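Local coordinates for serine proteinase inhibitor 1 (Myxoma virus, PDB 6BJ5), which inhibits serine proteases as a poxviral member of the serpin family and contributes to the virulence of the virus, at the interface of chains A and B. Numbering follows the deposited sequence. Chains: chain A, Serine proteinase inhibitor 1; chain B, Serine proteinase inhibitor 1.

Contact 1: the interface of chains A and B. Residues chain A 215-218; chain B 10-12, 14-16.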
# COMPACT_ATOMS: atom_id res chain seq x y z
N VAL A 215 0.24 -16.03 -1.11
CA VAL A 215 -0.51 -16.59 -2.22
C VAL A 215 0.49 -17.12 -3.23
O VAL A 215 1.24 -16.33 -3.83
CB VAL A 215 -1.41 -15.51 -2.86
CG1 VAL A 215 -2.26 -16.08 -4.02
CG2 VAL A 215 -2.31 -14.86 -1.79
N VAL A 216 0.53 -18.44 -3.43
CA VAL A 216 1.49 -19.05 -4.35
C VAL A 216 0.72 -19.68 -5.50
O VAL A 216 0.12 -20.75 -5.33
CB VAL A 216 2.37 -20.10 -3.65
CG1 VAL A 216 3.35 -20.69 -4.67
CG2 VAL A 216 3.10 -19.53 -2.42
N PRO A 217 0.72 -19.07 -6.71
CA PRO A 217 -0.13 -19.59 -7.79
C PRO A 217 0.63 -20.21 -8.93
O PRO A 217 1.85 -20.04 -9.05
CB PRO A 217 -0.85 -18.33 -8.26
CG PRO A 217 0.26 -17.30 -8.23
CD PRO A 217 1.17 -17.70 -7.02
N ASP A 218 -0.08 -20.91 -9.80
CA ASP A 218 0.51 -21.35 -11.06
C ASP A 218 0.53 -20.25 -12.11
O ASP A 218 1.30 -20.34 -13.08
CB ASP A 218 -0.27 -22.56 -11.60
CG ASP A 218 -0.29 -23.73 -10.62
OD1 ASP A 218 0.63 -23.84 -9.78
OD2 ASP A 218 -1.24 -24.54 -10.69
N ILE B 10 4.55 -25.45 1.42
CA ILE B 10 4.35 -24.19 0.71
C ILE B 10 5.72 -23.67 0.29
O ILE B 10 6.56 -23.33 1.14
CB ILE B 10 3.61 -23.16 1.60
CG1 ILE B 10 2.22 -23.66 1.96
CG2 ILE B 10 3.51 -21.80 0.92
CD1 ILE B 10 2.13 -24.16 3.37
N VAL B 11 5.97 -23.61 -1.01
CA VAL B 11 7.27 -23.21 -1.53
C VAL B 11 7.06 -22.05 -2.47
O VAL B 11 6.59 -22.23 -3.60
CB VAL B 11 8.01 -24.34 -2.25
CG1 VAL B 11 9.39 -23.84 -2.73
CG2 VAL B 11 8.14 -25.57 -1.35
N ALA B 12 7.49 -20.86 -2.04
CA ALA B 12 7.37 -19.64 -2.82
C ALA B 12 8.64 -19.44 -3.64
O ALA B 12 9.40 -18.49 -3.45
CB ALA B 12 7.11 -18.45 -1.90
N LYS B 14 8.48 -19.37 -7.03
CA LYS B 14 7.98 -18.85 -8.29
C LYS B 14 7.22 -17.56 -7.96
O LYS B 14 6.95 -17.31 -6.77
CB LYS B 14 7.09 -19.89 -8.98
CG LYS B 14 6.09 -20.62 -8.08
CD LYS B 14 5.18 -21.55 -8.91
CE LYS B 14 4.22 -22.38 -8.06
NZ LYS B 14 4.95 -23.32 -7.15
N PRO B 15 6.88 -16.73 -8.94
CA PRO B 15 6.18 -15.47 -8.63
C PRO B 15 4.97 -15.69 -7.74
O PRO B 15 4.17 -16.61 -7.94
CB PRO B 15 5.78 -14.94 -10.01
CG PRO B 15 6.83 -15.42 -10.90
CD PRO B 15 7.22 -16.80 -10.37
N PHE B 16 4.85 -14.84 -6.72
CA PHE B 16 3.80 -15.00 -5.73
C PHE B 16 3.29 -13.63 -5.30
O PHE B 16 3.78 -12.59 -5.74
CB PHE B 16 4.29 -15.81 -4.54
CG PHE B 16 5.39 -15.15 -3.75
CD1 PHE B 16 5.10 -14.30 -2.70
CD2 PHE B 16 6.72 -15.42 -4.05
CE1 PHE B 16 6.11 -13.73 -1.96
CE2 PHE B 16 7.74 -14.83 -3.32
CZ PHE B 16 7.43 -13.98 -2.26
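The carbonyl oxygen of A:Pro217 is met by two methylenes of B:Lys14, with CE 3.5 Å from A:Pro217 O and CD slightly farther away. These are carbon contacts, and no hydrogen bond or salt bridge joins the two chains here. CG of B:Lys14 starts between its own backbone N and carbonyl carbon (chi1 44°), and the chain then runs extended to a bend at chi4 (-63°), which turns the terminal amine nitrogen NZ back beside A:Val216. The two side chains cross at about a right angle, with A:Val216 CG1 3.9 Å from B:Lys14 CE. B:Lys14 NZ lies 5.1 Å from OD1 of A:Asp218, a poorly ordered carboxylate whose opposite charge could act on it at most as a weak, long-range attraction. The two branches of A:Val216 are shared out: CG1 serves B:Lys14 and the B:Val11 carbonyl, whereas CG2 touches the CG2 branch of B:Ile10 at 4.1 Å and also reaches the B:Ala12 methyl. That methyl in turn lies over one face of the B:Phe16 ring, towards its rim. On the neighbouring residue, ring carbon CD of A:Pro217 sits 3.3 Å from B:Pro15 O, the backbone carbonyl oxygen. The patch is thus a mainly apolar packing of the end of strand 210-217 against the turn between B strands 8-11 and 16-22, and it probably helps keep the C-terminal segment of the serpin folded onto its body after cleavage near the reactive site.

Contact 2: the interface of chains A and B. Residues chain A 36, 148, 150, 205, 210, 212, 299, 306, 308-309; chain B 20, 29-30.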
# COMPACT_ATOMS: atom_id res chain seq x y z
N SER A 36 0.27 0.08 -1.11
CA SER A 36 -0.55 0.18 0.09
C SER A 36 -1.94 0.61 -0.30
O SER A 36 -2.17 1.81 -0.54
CB SER A 36 0.02 1.17 1.10
OG SER A 36 -0.90 1.27 2.17
N VAL A 148 1.78 5.41 6.08
CA VAL A 148 1.45 4.16 6.76
C VAL A 148 2.76 3.49 7.14
O VAL A 148 3.67 3.39 6.31
CB VAL A 148 0.60 3.21 5.90
CG1 VAL A 148 0.22 2.01 6.71
CG2 VAL A 148 -0.66 3.90 5.40
N MET A 150 4.45 0.04 9.44
CA MET A 150 4.29 -1.17 10.23
C MET A 150 5.65 -1.81 10.39
O MET A 150 6.36 -2.00 9.40
CB MET A 150 3.32 -2.14 9.59
CG MET A 150 3.06 -3.34 10.45
SD MET A 150 2.14 -4.50 9.48
CE MET A 150 3.17 -4.46 8.01
N TYR A 205 1.63 -12.17 12.58
CA TYR A 205 2.66 -11.38 13.24
C TYR A 205 2.46 -11.50 14.74
O TYR A 205 1.45 -12.02 15.21
CB TYR A 205 2.61 -9.91 12.81
CG TYR A 205 3.02 -9.71 11.38
CD1 TYR A 205 4.34 -9.80 10.99
CD2 TYR A 205 2.05 -9.47 10.41
CE1 TYR A 205 4.69 -9.65 9.68
CE2 TYR A 205 2.39 -9.31 9.10
CZ TYR A 205 3.71 -9.41 8.74
OH TYR A 205 4.04 -9.25 7.42
N THR A 210 -2.43 -8.24 12.91
CA THR A 210 -1.95 -8.15 11.55
C THR A 210 -1.34 -9.49 11.16
O THR A 210 -0.82 -10.23 11.99
CB THR A 210 -0.95 -6.99 11.44
OG1 THR A 210 0.07 -7.11 12.44
CG2 THR A 210 -1.64 -5.68 11.69
N MET A 212 0.25 -11.88 7.43
CA MET A 212 0.58 -11.94 6.01
C MET A 212 -0.11 -13.13 5.38
O MET A 212 0.01 -14.26 5.85
CB MET A 212 2.09 -11.99 5.76
CG MET A 212 2.42 -12.11 4.28
SD MET A 212 4.17 -12.01 3.84
CE MET A 212 4.44 -10.24 3.99
N ILE A 299 8.70 -2.49 1.43
CA ILE A 299 8.37 -3.63 2.28
C ILE A 299 9.63 -4.47 2.42
O ILE A 299 10.38 -4.66 1.45
CB ILE A 299 7.19 -4.48 1.73
CG1 ILE A 299 5.93 -3.60 1.60
CG2 ILE A 299 6.83 -5.62 2.68
CD1 ILE A 299 4.76 -4.24 0.93
N THR A 306 8.53 -8.33 9.57
CA THR A 306 8.31 -7.48 8.40
C THR A 306 8.35 -6.00 8.77
O THR A 306 7.78 -5.59 9.79
CB THR A 306 6.96 -7.80 7.75
OG1 THR A 306 6.99 -9.14 7.22
CG2 THR A 306 6.62 -6.78 6.63
N ALA A 308 7.30 -2.42 6.88
CA ALA A 308 6.56 -1.94 5.71
C ALA A 308 6.24 -0.46 5.87
O ALA A 308 5.85 0.01 6.94
CB ALA A 308 5.25 -2.70 5.49
N SER A 309 6.29 0.24 4.75
CA SER A 309 6.18 1.68 4.79
C SER A 309 5.48 2.16 3.53
O SER A 309 5.72 1.63 2.44
CB SER A 309 7.58 2.29 4.88
OG SER A 309 7.49 3.66 5.04
N ILE B 20 -0.64 -7.90 3.42
CA ILE B 20 -0.56 -7.66 4.85
C ILE B 20 -1.85 -6.96 5.24
O ILE B 20 -2.14 -5.87 4.74
CB ILE B 20 0.67 -6.82 5.22
CG1 ILE B 20 1.94 -7.61 4.93
CG2 ILE B 20 0.59 -6.40 6.67
CD1 ILE B 20 3.21 -6.83 5.17
N LEU B 29 -3.59 -3.58 4.48
CA LEU B 29 -2.64 -2.50 4.75
C LEU B 29 -1.56 -2.38 3.68
O LEU B 29 -1.25 -1.28 3.21
CB LEU B 29 -2.00 -2.75 6.11
CG LEU B 29 -3.04 -2.79 7.22
CD1 LEU B 29 -2.40 -3.24 8.51
CD2 LEU B 29 -3.66 -1.41 7.37
N PHE B 30 -0.97 -3.51 3.29
CA PHE B 30 0.06 -3.59 2.27
C PHE B 30 -0.15 -4.82 1.40
O PHE B 30 -0.63 -5.86 1.85
CB PHE B 30 1.48 -3.65 2.87
CG PHE B 30 1.85 -2.45 3.68
CD1 PHE B 30 2.31 -1.30 3.06
CD2 PHE B 30 1.72 -2.45 5.06
CE1 PHE B 30 2.65 -0.17 3.80
CE2 PHE B 30 2.06 -1.33 5.81
CZ PHE B 30 2.54 -0.19 5.18
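B:Phe30 and B:Ile20 pack into chain A in an apolar core interface within one serpin fold, where the C-terminal segment, a separate chain in this cleaved form, supplies central strands and holds the two pieces together. In chain A, strand 305-314 is best read as the inserted reactive-centre loop, a hallmark of cleaved serpins. The methyl of A:Ala308, on that strand, stands over the centre of the B:Phe30 ring, with CB 3.5 Å from the ring centroid in a CH-pi contact. CG anti to the carbonyl carbon (chi1 -62°) directs the ring to this place under the methyl, with A:Val148 at its tip. A:Val148 slides past it in the opposite direction, bringing its CG1 branch to 3.5 Å from B:Phe30 CZ, while its own carbonyl oxygen lies at the ring edge, in plane. A:Ile299 CD1 meets the B:Phe30 CB end of the side chain.

B:Ile20 is buried among several side chains. It forms an antiparallel beta bridge with A:Met212, whose CE bends round at chi3 to B:Ile20 CG1, 3.7 Å away. Tip to tip, the methyl of A:Met150, a poorly ordered side chain, approaches the CG2 branch. The delta methyl is met by A:Thr306 CG2, also tip to tip, and by the phenol oxygen of A:Tyr205, with OH 3.4 Å from B:Ile20 CD1. That oxygen also shares a hydrogen bond with A:Thr306, 3.0 Å between A:Tyr205 OH and A:Thr306 OG1, with OG1 in the plane of the ring; the bond, whose direction is not decided, ties strand 305-314 to the loop carrying A:Tyr205.

A hydrogen bond also crosses the chains: the hydroxyl of A:Ser36, OG anti to its backbone N (chi1 175°), donates to the backbone carbonyl of B:Leu29, 2.8 Å from A:Ser36 OG to B:Leu29 O. The donor lies almost straight off the carbonyl, at a C=O...OG angle of 173°.

The C-alpha centres of contact 1 and contact 2 lie about 19 Å apart, and the same pair of strands runs through both: 210-217 of chain A and 16-22 of chain B. Contact 1 takes the far end of the first and the start of the second, with the turn before it, while contact 2 uses the opposite reaches and adds B strand 27-34. The C-terminal segment is therefore held at the turn between B strands 8-11 and 16-22 as well as in the apolar core. Contact 2 alone also involves strand 305-314, so it couples that segment to the probable inserted reactive-centre loop.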